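Local coordinates for putative enoyl-CoA hydratase/isomerase (PDB 3ISA), which probably acts on acyl-CoA thioesters as a hydratase or isomerase of the crotonase-like family, though its own substrate and reaction are not established, at residues V85-G96 against R213-L224; S99-G107 against W186-A197. All coordinates share one frame; numbering follows the deposited sequence. Where two conformers were deposited one is given.

Interaction 1: V85-G96 against R213-L224; sequences VRIEMLLQRVAG and RDDHDDADLAAL
Gln92 lays its amide against the carboxylate of Asp217, the two planes only 10° apart and stacked, with OE1 3.3 Å from Asp217 CB. Its chain runs extended beyond CG, which carries NE2 across to the first turn of helix 217-224. There NE2 donates to Asp217 O at 2.9 Å, a bent bond to a carbonyl that also accepts from Leu221 N, and more straightly to Glu88 OE2 at 2.8 Å. Two acceptors thus fix the amide's rotation, and OE1 takes a hydrogen bond from Arg226 of a second subunit. In one conformer Arg213 reaches forward to grip Asp217 end-on with NH1 and NH2, NH2 lying 2.6 Å from OD1, while Gly96 N sits over one guanidinium face. A water donates to Gln92 O. Glu88 OE2 comes within 4.4 Å of Asp220 OD2; salt bridges from Arg146 to Glu88 and from Arg145 to Asp220 probably offset this like-charge approach. Further along, Leu221 CD1 rests on Glu88 CG, and Val85 CG2 meets Leu224 CD1 at 3.8 Å in one Leu224 conformer. The result is a nearly antiparallel helix pair (162°) with a polar end and an apolar end, set beside a subunit interface of this crotonase-like fold.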
loop_
_atom_site.group_PDB
_atom_site.type_symbol
_atom_site.label_atom_id
_atom_site.label_comp_id
_atom_site.label_asym_id
_atom_site.label_seq_id
_atom_site.Cartn_x
_atom_site.Cartn_y
_atom_site.Cartn_z
ATOM N N VAL D 85 0.342 -10.891 23.507
ATOM C CA VAL D 85 1.257 -10.746 22.381
ATOM C C VAL D 85 1.726 -12.092 21.852
ATOM O O VAL D 85 1.690 -12.320 20.642
ATOM C CB VAL D 85 2.452 -9.799 22.745
ATOM C CG1 VAL D 85 3.554 -9.898 21.700
ATOM C CG2 VAL D 85 1.924 -8.356 22.861
ATOM N N ARG D 86 2.101 -12.998 22.763
ATOM C CA ARG D 86 2.520 -14.337 22.369
ATOM C C ARG D 86 1.371 -15.123 21.706
ATOM O O ARG D 86 1.597 -15.849 20.747
ATOM C CB ARG D 86 3.167 -15.087 23.549
ATOM C CG ARG D 86 4.487 -14.440 24.091
ATOM C CD ARG D 86 5.613 -14.406 23.051
ATOM N NE ARG D 86 6.215 -15.735 22.884
ATOM C CZ ARG D 86 7.031 -16.078 21.887
ATOM N NH1 ARG D 86 7.333 -15.191 20.943
ATOM N NH2 ARG D 86 7.546 -17.305 21.833
ATOM N N ILE D 87 0.149 -14.968 22.217
ATOM C CA ILE D 87 -1.036 -15.528 21.552
ATOM C C ILE D 87 -1.148 -14.994 20.114
ATOM O O ILE D 87 -1.261 -15.775 19.174
ATOM C CB ILE D 87 -2.340 -15.296 22.378
ATOM C CG1 ILE D 87 -2.347 -16.217 23.610
ATOM C CG2 ILE D 87 -3.587 -15.577 21.531
ATOM C CD1 ILE D 87 -3.392 -15.856 24.678
ATOM N N GLU D 88 -1.073 -13.676 19.928
ATOM C CA GLU D 88 -1.163 -13.128 18.556
ATOM C C GLU D 88 -0.009 -13.603 17.663
ATOM O O GLU D 88 -0.219 -13.873 16.484
ATOM C CB GLU D 88 -1.268 -11.595 18.563
ATOM C CG GLU D 88 -1.372 -10.904 17.163
ATOM C CD GLU D 88 -2.598 -11.335 16.316
ATOM O OE1 GLU D 88 -3.477 -12.082 16.798
ATOM O OE2 GLU D 88 -2.678 -10.921 15.141
ATOM N N MET D 89 1.196 -13.729 18.230
ATOM C CA MET D 89 2.324 -14.243 17.475
ATOM C C MET D 89 2.047 -15.702 17.021
ATOM O O MET D 89 2.288 -16.061 15.864
ATOM C CB MET D 89 3.640 -14.068 18.247
ATOM C CG MET D 89 4.109 -12.575 18.343
ATOM S SD MET D 89 5.582 -12.277 19.382
ATOM C CE MET D 89 6.851 -12.824 18.268
ATOM N N LEU D 90 1.477 -16.499 17.919
ATOM C CA LEU D 90 1.049 -17.853 17.599
ATOM C C LEU D 90 -0.004 -17.872 16.480
ATOM O O LEU D 90 0.136 -18.636 15.509
ATOM C CB LEU D 90 0.498 -18.562 18.843
ATOM C CG LEU D 90 -0.168 -19.924 18.565
ATOM C CD1 LEU D 90 0.814 -20.978 17.981
ATOM C CD2 LEU D 90 -0.909 -20.448 19.806
ATOM N N LEU D 91 -1.024 -17.026 16.603
ATOM C CA LEU D 91 -2.115 -16.985 15.614
ATOM C C LEU D 91 -1.582 -16.628 14.215
ATOM O O LEU D 91 -1.991 -17.200 13.205
ATOM C CB LEU D 91 -3.205 -16.002 16.076
ATOM C CG LEU D 91 -3.868 -16.348 17.409
ATOM C CD1 LEU D 91 -4.823 -15.242 17.842
ATOM C CD2 LEU D 91 -4.573 -17.701 17.305
ATOM N N GLN D 92 -0.629 -15.703 14.175
ATOM C CA GLN D 92 -0.044 -15.300 12.911
ATOM C C GLN D 92 0.793 -16.423 12.281
ATOM O O GLN D 92 0.778 -16.600 11.057
ATOM C CB GLN D 92 0.748 -13.996 13.100
ATOM C CG GLN D 92 -0.198 -12.805 13.377
ATOM C CD GLN D 92 0.515 -11.469 13.425
ATOM O OE1 GLN D 92 1.710 -11.366 13.103
ATOM N NE2 GLN D 92 -0.217 -10.430 13.811
ATOM N N ARG D 93 1.504 -17.188 13.112
ATOM C CA ARG D 93 2.272 -18.339 12.646
ATOM C C ARG D 93 1.352 -19.407 12.054
ATOM O O ARG D 93 1.639 -19.949 10.995
ATOM C CB ARG D 93 3.071 -18.945 13.798
ATOM C CG ARG D 93 4.418 -18.295 14.016
ATOM C CD ARG D 93 4.751 -18.385 15.477
ATOM N NE ARG D 93 6.160 -18.642 15.757
ATOM C CZ ARG D 93 7.042 -17.709 16.084
ATOM N NH1 ARG D 93 8.287 -18.057 16.354
ATOM N NH2 ARG D 93 6.683 -16.433 16.148
ATOM N N VAL D 94 0.240 -19.674 12.731
ATOM C CA VAL D 94 -0.753 -20.644 12.233
ATOM C C VAL D 94 -1.427 -20.118 10.945
ATOM O O VAL D 94 -1.484 -20.840 9.925
ATOM C CB VAL D 94 -1.783 -21.007 13.323
ATOM C CG1 VAL D 94 -2.849 -21.994 12.773
ATOM C CG2 VAL D 94 -1.066 -21.583 14.555
ATOM N N ALA D 95 -1.881 -18.862 10.981
ATOM C CA ALA D 95 -2.559 -18.230 9.822
ATOM C C ALA D 95 -1.714 -18.205 8.553
ATOM O O ALA D 95 -2.226 -18.478 7.457
ATOM C CB ALA D 95 -3.043 -16.837 10.159
ATOM N N GLY D 96 -0.432 -17.880 8.711
ATOM C CA GLY D 96 0.513 -17.782 7.591
ATOM C C GLY D 96 1.314 -19.059 7.337
ATOM O O GLY D 96 2.350 -19.021 6.678
ATOM N N ARG D 213 -3.051 -15.438 0.736
ATOM C CA ARG D 213 -3.330 -14.795 2.024
ATOM C C ARG D 213 -3.322 -13.264 1.967
ATOM O O ARG D 213 -2.434 -12.674 1.348
ATOM C CB ARG D 213 -2.314 -15.291 3.066
ATOM C CG ARG D 213 -2.513 -14.749 4.467
ATOM C CD ARG D 213 -1.641 -15.480 5.465
ATOM N NE ARG D 213 -1.918 -15.026 6.824
ATOM C CZ ARG D 213 -1.073 -14.329 7.577
ATOM N NH1 ARG D 213 0.134 -14.007 7.119
ATOM N NH2 ARG D 213 -1.437 -13.962 8.799
ATOM N N ASP D 214 -4.309 -12.645 2.636
ATOM C CA ASP D 214 -4.337 -11.196 2.891
ATOM C C ASP D 214 -3.462 -10.942 4.129
ATOM O O ASP D 214 -3.905 -11.159 5.261
ATOM C CB ASP D 214 -5.785 -10.734 3.160
ATOM C CG ASP D 214 -5.935 -9.215 3.187
ATOM O OD1 ASP D 214 -4.923 -8.499 3.018
ATOM O OD2 ASP D 214 -7.082 -8.738 3.369
ATOM N N ASP D 215 -2.232 -10.490 3.919
ATOM C CA ASP D 215 -1.319 -10.282 5.030
ATOM C C ASP D 215 -1.502 -8.877 5.632
ATOM O O ASP D 215 -1.100 -7.881 5.034
ATOM C CB ASP D 215 0.125 -10.529 4.565
ATOM C CG ASP D 215 1.168 -10.188 5.618
ATOM O OD1 ASP D 215 0.819 -10.004 6.803
ATOM O OD2 ASP D 215 2.361 -10.103 5.251
ATOM N N HIS D 216 -2.117 -8.815 6.811
ATOM C CA HIS D 216 -2.122 -7.586 7.627
ATOM C C HIS D 216 -1.579 -7.872 9.036
ATOM O O HIS D 216 -2.113 -7.367 10.032
ATOM C CB HIS D 216 -3.516 -6.925 7.655
ATOM C CG HIS D 216 -4.643 -7.907 7.645
ATOM N ND1 HIS D 216 -4.968 -8.674 8.741
ATOM C CD2 HIS D 216 -5.494 -8.278 6.661
ATOM C CE1 HIS D 216 -5.970 -9.478 8.433
ATOM N NE2 HIS D 216 -6.313 -9.251 7.179
ATOM N N ASP D 217 -0.502 -8.666 9.098
ATOM C CA ASP D 217 0.109 -9.112 10.361
ATOM C C ASP D 217 0.561 -7.936 11.256
ATOM O O ASP D 217 0.285 -7.921 12.451
ATOM C CB ASP D 217 1.288 -10.079 10.106
ATOM C CG ASP D 217 0.834 -11.487 9.679
ATOM O OD1 ASP D 217 -0.355 -11.829 9.822
ATOM O OD2 ASP D 217 1.691 -12.277 9.222
ATOM N N ASP D 218 1.249 -6.959 10.663
ATOM C CA ASP D 218 1.744 -5.824 11.445
ATOM C C ASP D 218 0.614 -4.977 12.005
ATOM O O ASP D 218 0.623 -4.649 13.185
ATOM C CB ASP D 218 2.704 -4.974 10.623
ATOM C CG ASP D 218 4.078 -5.610 10.491
ATOM O OD1 ASP D 218 4.289 -6.712 11.028
ATOM O OD2 ASP D 218 4.952 -5.003 9.844
ATOM N N ALA D 219 -0.378 -4.677 11.173
ATOM C CA ALA D 219 -1.577 -3.983 11.638
ATOM C C ALA D 219 -2.271 -4.743 12.767
ATOM O O ALA D 219 -2.677 -4.129 13.757
ATOM C CB ALA D 219 -2.537 -3.724 10.472
ATOM N N ASP D 220 -2.413 -6.066 12.607
ATOM C CA ASP D 220 -3.015 -6.919 13.640
ATOM C C ASP D 220 -2.259 -6.930 14.985
ATOM O O ASP D 220 -2.865 -6.783 16.056
ATOM C CB ASP D 220 -3.175 -8.335 13.103
ATOM C CG ASP D 220 -4.262 -8.416 12.054
ATOM O OD1 ASP D 220 -4.996 -7.413 11.888
ATOM O OD2 ASP D 220 -4.379 -9.464 11.397
ATOM N N LEU D 221 -0.944 -7.095 14.920
ATOM C CA LEU D 221 -0.138 -7.090 16.127
ATOM C C LEU D 221 -0.129 -5.704 16.793
ATOM O O LEU D 221 -0.242 -5.617 18.023
ATOM C CB LEU D 221 1.284 -7.621 15.872
ATOM C CG LEU D 221 2.087 -7.786 17.175
ATOM C CD1 LEU D 221 1.415 -8.720 18.203
ATOM C CD2 LEU D 221 3.491 -8.266 16.887
ATOM N N ALA D 222 -0.017 -4.630 15.991
ATOM C CA ALA D 222 -0.095 -3.272 16.543
ATOM C C ALA D 222 -1.415 -3.026 17.281
ATOM O O ALA D 222 -1.399 -2.563 18.425
ATOM C CB ALA D 222 0.114 -2.216 15.464
ATOM N N ALA D 223 -2.530 -3.389 16.644
ATOM C CA ALA D 223 -3.871 -3.220 17.230
ATOM C C ALA D 223 -4.011 -4.006 18.539
ATOM O O ALA D 223 -4.541 -3.475 19.532
ATOM C CB ALA D 223 -4.963 -3.619 16.234
ATOM N N LEU D 224 -3.523 -5.249 18.548
ATOM C CA LEU D 224 -3.513 -6.067 19.775
ATOM C C LEU D 224 -2.704 -5.390 20.891
ATOM O O LEU D 224 -3.191 -5.226 22.023
ATOM C CB LEU D 224 -2.999 -7.496 19.500
ATOM C CG LEU D 224 -2.941 -8.541 20.643
ATOM C CD1 LEU D 224 -1.664 -8.419 21.532
ATOM C CD2 LEU D 224 -4.202 -8.483 21.523
HETATM O O HOH W 1 1.922 -14.810 9.355
#

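Interaction 2: S99-G107 against W186-A197; sequences SLTLALAHG and WPALIDAAAEAA
A helix laid along a central strand of the six-stranded sheet forms this contact, part of the layered alpha/beta core of the crotonase-like fold. Strand 100-105 and helix 186-197 run nearly antiparallel, at 167° and 9.0 Å between axes, and alternate leucines of the strand face the helix. Leu104 meets the first turn: its CB stands over the six-membered ring of Trp186, 3.6 Å from the centroid and 7° off the ring normal, a CH-pi contact, while its CD2 spreads toward the five-membered part of the indole. With CG anti to the carbonyl carbon (chi1 -61°), the two methyls fork over the ring system, and CD1 goes on to Ile190 CD1 at 4.0 Å. The far rim of the indole is met near its plane: Ala105 O approaches Trp186 CZ2 at 3.4 Å, and His106 ND1 approaches CH2 at 3.8 Å, the two rings being oblique. Both polar ends are satisfied elsewhere, Trp186 NE1 by Ala181 O and His106 NE2 by Gly60 O. Two residues back, Leu102 CD2 fits between Ile190 CG1 and Ala193 CB, 3.8 Å from the latter. At the other end Leu100 CB packs on Ala197 CB at 3.8 Å; the small Ala197 probably lets the backbones come close there. Strands 53-58 and 122-125 border strand 100-105, lending Leu53, Trp122 and Tyr124 to the same apolar layer, while Ala105 turns its methyl away from helix 186-197 and, with Ala103, touches Phe117 of helix 112-119.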
loop_
_atom_site.group_PDB
_atom_site.type_symbol
_atom_site.label_atom_id
_atom_site.label_comp_id
_atom_site.label_asym_id
_atom_site.label_seq_id
_atom_site.Cartn_x
_atom_site.Cartn_y
_atom_site.Cartn_z
ATOM N N SER D 99 2.118 -24.997 5.835
ATOM C CA SER D 99 1.312 -26.227 5.921
ATOM C C SER D 99 -0.149 -25.887 5.679
ATOM O O SER D 99 -0.596 -24.797 6.022
ATOM C CB SER D 99 1.400 -26.848 7.311
ATOM O OG SER D 99 2.739 -27.072 7.728
ATOM N N LEU D 100 -0.908 -26.827 5.118
ATOM C CA LEU D 100 -2.371 -26.748 5.217
ATOM C C LEU D 100 -2.710 -26.890 6.711
ATOM O O LEU D 100 -2.023 -27.613 7.447
ATOM C CB LEU D 100 -3.043 -27.868 4.428
ATOM C CG LEU D 100 -4.581 -27.930 4.465
ATOM C CD1 LEU D 100 -5.183 -26.587 3.937
ATOM C CD2 LEU D 100 -5.094 -29.107 3.667
ATOM N N THR D 101 -3.746 -26.192 7.165
ATOM C CA THR D 101 -4.153 -26.273 8.576
ATOM C C THR D 101 -5.629 -26.630 8.673
ATOM O O THR D 101 -6.449 -26.133 7.886
ATOM C CB THR D 101 -3.874 -24.954 9.304
ATOM O OG1 THR D 101 -4.537 -23.884 8.605
ATOM C CG2 THR D 101 -2.335 -24.688 9.329
ATOM N N LEU D 102 -5.946 -27.497 9.635
ATOM C CA LEU D 102 -7.292 -27.999 9.856
ATOM C C LEU D 102 -7.637 -27.897 11.339
ATOM O O LEU D 102 -6.890 -28.372 12.203
ATOM C CB LEU D 102 -7.407 -29.461 9.370
ATOM C CG LEU D 102 -8.633 -30.314 9.775
ATOM C CD1 LEU D 102 -9.891 -29.745 9.180
ATOM C CD2 LEU D 102 -8.482 -31.759 9.322
ATOM N N ALA D 103 -8.783 -27.310 11.642
ATOM C CA ALA D 103 -9.224 -27.230 13.024
ATOM C C ALA D 103 -10.564 -27.943 13.170
ATOM O O ALA D 103 -11.402 -27.883 12.276
ATOM C CB ALA D 103 -9.326 -25.802 13.474
ATOM N N LEU D 104 -10.745 -28.598 14.309
ATOM C CA LEU D 104 -11.927 -29.394 14.573
ATOM C C LEU D 104 -12.445 -29.011 15.949
ATOM O O LEU D 104 -11.817 -29.330 16.968
ATOM C CB LEU D 104 -11.574 -30.886 14.524
ATOM C CG LEU D 104 -11.042 -31.450 13.201
ATOM C CD1 LEU D 104 -10.342 -32.792 13.446
ATOM C CD2 LEU D 104 -12.131 -31.575 12.147
ATOM N N ALA D 105 -13.556 -28.271 15.971
ATOM C CA ALA D 105 -14.078 -27.696 17.213
ATOM C C ALA D 105 -15.320 -28.430 17.681
ATOM O O ALA D 105 -16.096 -28.934 16.867
ATOM C CB ALA D 105 -14.416 -26.235 17.038
ATOM N N HIS D 106 -15.489 -28.468 18.996
ATOM C CA HIS D 106 -16.683 -28.998 19.618
ATOM C C HIS D 106 -16.896 -28.217 20.898
ATOM O O HIS D 106 -16.005 -27.471 21.310
ATOM C CB HIS D 106 -16.588 -30.525 19.838
ATOM C CG HIS D 106 -15.539 -30.957 20.823
ATOM N ND1 HIS D 106 -14.189 -30.811 20.592
ATOM C CD2 HIS D 106 -15.650 -31.575 22.022
ATOM C CE1 HIS D 106 -13.514 -31.291 21.622
ATOM N NE2 HIS D 106 -14.376 -31.759 22.505
ATOM N N GLY D 107 -18.085 -28.329 21.493
ATOM C CA GLY D 107 -18.365 -27.670 22.761
ATOM C C GLY D 107 -18.361 -26.147 22.666
ATOM O O GLY D 107 -18.457 -25.576 21.562
ATOM N N TRP D 186 -14.553 -37.120 11.868
ATOM C CA TRP D 186 -13.281 -36.379 11.919
ATOM C C TRP D 186 -12.061 -37.138 11.339
ATOM O O TRP D 186 -11.310 -36.534 10.555
ATOM C CB TRP D 186 -13.028 -35.813 13.322
ATOM C CG TRP D 186 -13.962 -34.678 13.720
ATOM C CD1 TRP D 186 -15.021 -34.187 13.006
ATOM C CD2 TRP D 186 -13.908 -33.905 14.930
ATOM N NE1 TRP D 186 -15.618 -33.151 13.688
ATOM C CE2 TRP D 186 -14.958 -32.965 14.876
ATOM C CE3 TRP D 186 -13.075 -33.927 16.068
ATOM C CZ2 TRP D 186 -15.199 -32.048 15.904
ATOM C CZ3 TRP D 186 -13.315 -33.014 17.089
ATOM C CH2 TRP D 186 -14.368 -32.085 16.997
ATOM N N PRO D 187 -11.860 -38.447 11.684
ATOM C CA PRO D 187 -10.756 -39.159 11.012
ATOM C C PRO D 187 -10.767 -39.104 9.476
ATOM O O PRO D 187 -9.710 -38.889 8.878
ATOM C CB PRO D 187 -10.904 -40.605 11.524
ATOM C CG PRO D 187 -11.483 -40.429 12.886
ATOM C CD PRO D 187 -12.512 -39.333 12.679
ATOM N N ALA D 188 -11.938 -39.266 8.854
ATOM C CA ALA D 188 -12.064 -39.167 7.397
ATOM C C ALA D 188 -11.737 -37.761 6.860
ATOM O O ALA D 188 -11.119 -37.621 5.786
ATOM C CB ALA D 188 -13.451 -39.612 6.940
ATOM N N LEU D 189 -12.138 -36.733 7.607
ATOM C CA LEU D 189 -11.816 -35.343 7.246
ATOM C C LEU D 189 -10.310 -35.093 7.300
ATOM O O LEU D 189 -9.756 -34.386 6.453
ATOM C CB LEU D 189 -12.559 -34.354 8.150
ATOM C CG LEU D 189 -14.078 -34.246 7.988
ATOM C CD1 LEU D 189 -14.633 -33.295 9.054
ATOM C CD2 LEU D 189 -14.470 -33.793 6.589
ATOM N N ILE D 190 -9.653 -35.696 8.288
ATOM C CA ILE D 190 -8.200 -35.568 8.430
ATOM C C ILE D 190 -7.490 -36.221 7.247
ATOM O O ILE D 190 -6.585 -35.622 6.637
ATOM C CB ILE D 190 -7.702 -36.139 9.780
ATOM C CG1 ILE D 190 -8.241 -35.273 10.921
ATOM C CG2 ILE D 190 -6.150 -36.195 9.813
ATOM C CD1 ILE D 190 -8.056 -35.863 12.320
ATOM N N ASP D 191 -7.931 -37.431 6.898
ATOM C CA ASP D 191 -7.393 -38.135 5.737
ATOM C C ASP D 191 -7.571 -37.322 4.453
ATOM O O ASP D 191 -6.639 -37.235 3.646
ATOM C CB ASP D 191 -8.042 -39.521 5.587
ATOM C CG ASP D 191 -7.568 -40.529 6.648
ATOM O OD1 ASP D 191 -6.524 -40.311 7.304
ATOM O OD2 ASP D 191 -8.252 -41.563 6.818
ATOM N N ALA D 192 -8.748 -36.711 4.276
ATOM C CA ALA D 192 -9.011 -35.888 3.092
ATOM C C ALA D 192 -8.098 -34.655 3.064
ATOM O O ALA D 192 -7.555 -34.297 2.008
ATOM C CB ALA D 192 -10.483 -35.471 3.031
ATOM N N ALA D 193 -7.959 -34.016 4.224
ATOM C CA ALA D 193 -7.047 -32.875 4.394
ATOM C C ALA D 193 -5.601 -33.264 4.113
ATOM O O ALA D 193 -4.888 -32.529 3.434
ATOM C CB ALA D 193 -7.196 -32.258 5.781
ATOM N N ALA D 194 -5.186 -34.435 4.598
ATOM C CA ALA D 194 -3.827 -34.939 4.357
ATOM C C ALA D 194 -3.547 -35.145 2.859
ATOM O O ALA D 194 -2.501 -34.740 2.361
ATOM C CB ALA D 194 -3.588 -36.231 5.155
ATOM N N GLU D 195 -4.516 -35.720 2.149
ATOM C CA GLU D 195 -4.451 -35.901 0.698
ATOM C C GLU D 195 -4.345 -34.565 -0.061
ATOM O O GLU D 195 -3.508 -34.418 -0.957
ATOM C CB GLU D 195 -5.681 -36.679 0.229
ATOM C CG GLU D 195 -5.528 -37.293 -1.161
ATOM C CD GLU D 195 -6.795 -37.999 -1.638
ATOM O OE1 GLU D 195 -7.481 -38.640 -0.805
ATOM O OE2 GLU D 195 -7.097 -37.916 -2.849
ATOM N N ALA D 196 -5.176 -33.594 0.323
ATOM C CA ALA D 196 -5.140 -32.243 -0.282
ATOM C C ALA D 196 -3.803 -31.544 -0.010
ATOM O O ALA D 196 -3.226 -30.939 -0.912
ATOM C CB ALA D 196 -6.293 -31.396 0.244
ATOM N N ALA D 197 -3.305 -31.660 1.225
ATOM C CA ALA D 197 -2.055 -31.008 1.631
ATOM C C ALA D 197 -0.880 -31.517 0.819
ATOM O O ALA D 197 -0.079 -30.728 0.319
ATOM C CB ALA D 197 -1.797 -31.216 3.125
#

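How the interactions relate
Interactions 1 and 2 lie about 22 Å apart, centre to centre, and are joined through the chain: helix 77-95, which carries 85-96, runs by a short loop into strand 100-105. They also touch directly, Val94 O lying 4.0 Å from Thr101 CG2. Along the sequence both segments of interaction 2 fall between those of interaction 1, and helix 202-212 separates 186-197 from 213-224. One contact pairs two helices beside a second subunit; the other covers the sheet with a helix, and its Leu100 packs on Leu157 of a third subunit. Helix 112-119 lies between them, touching side chains of both helix 77-95 and strand 100-105.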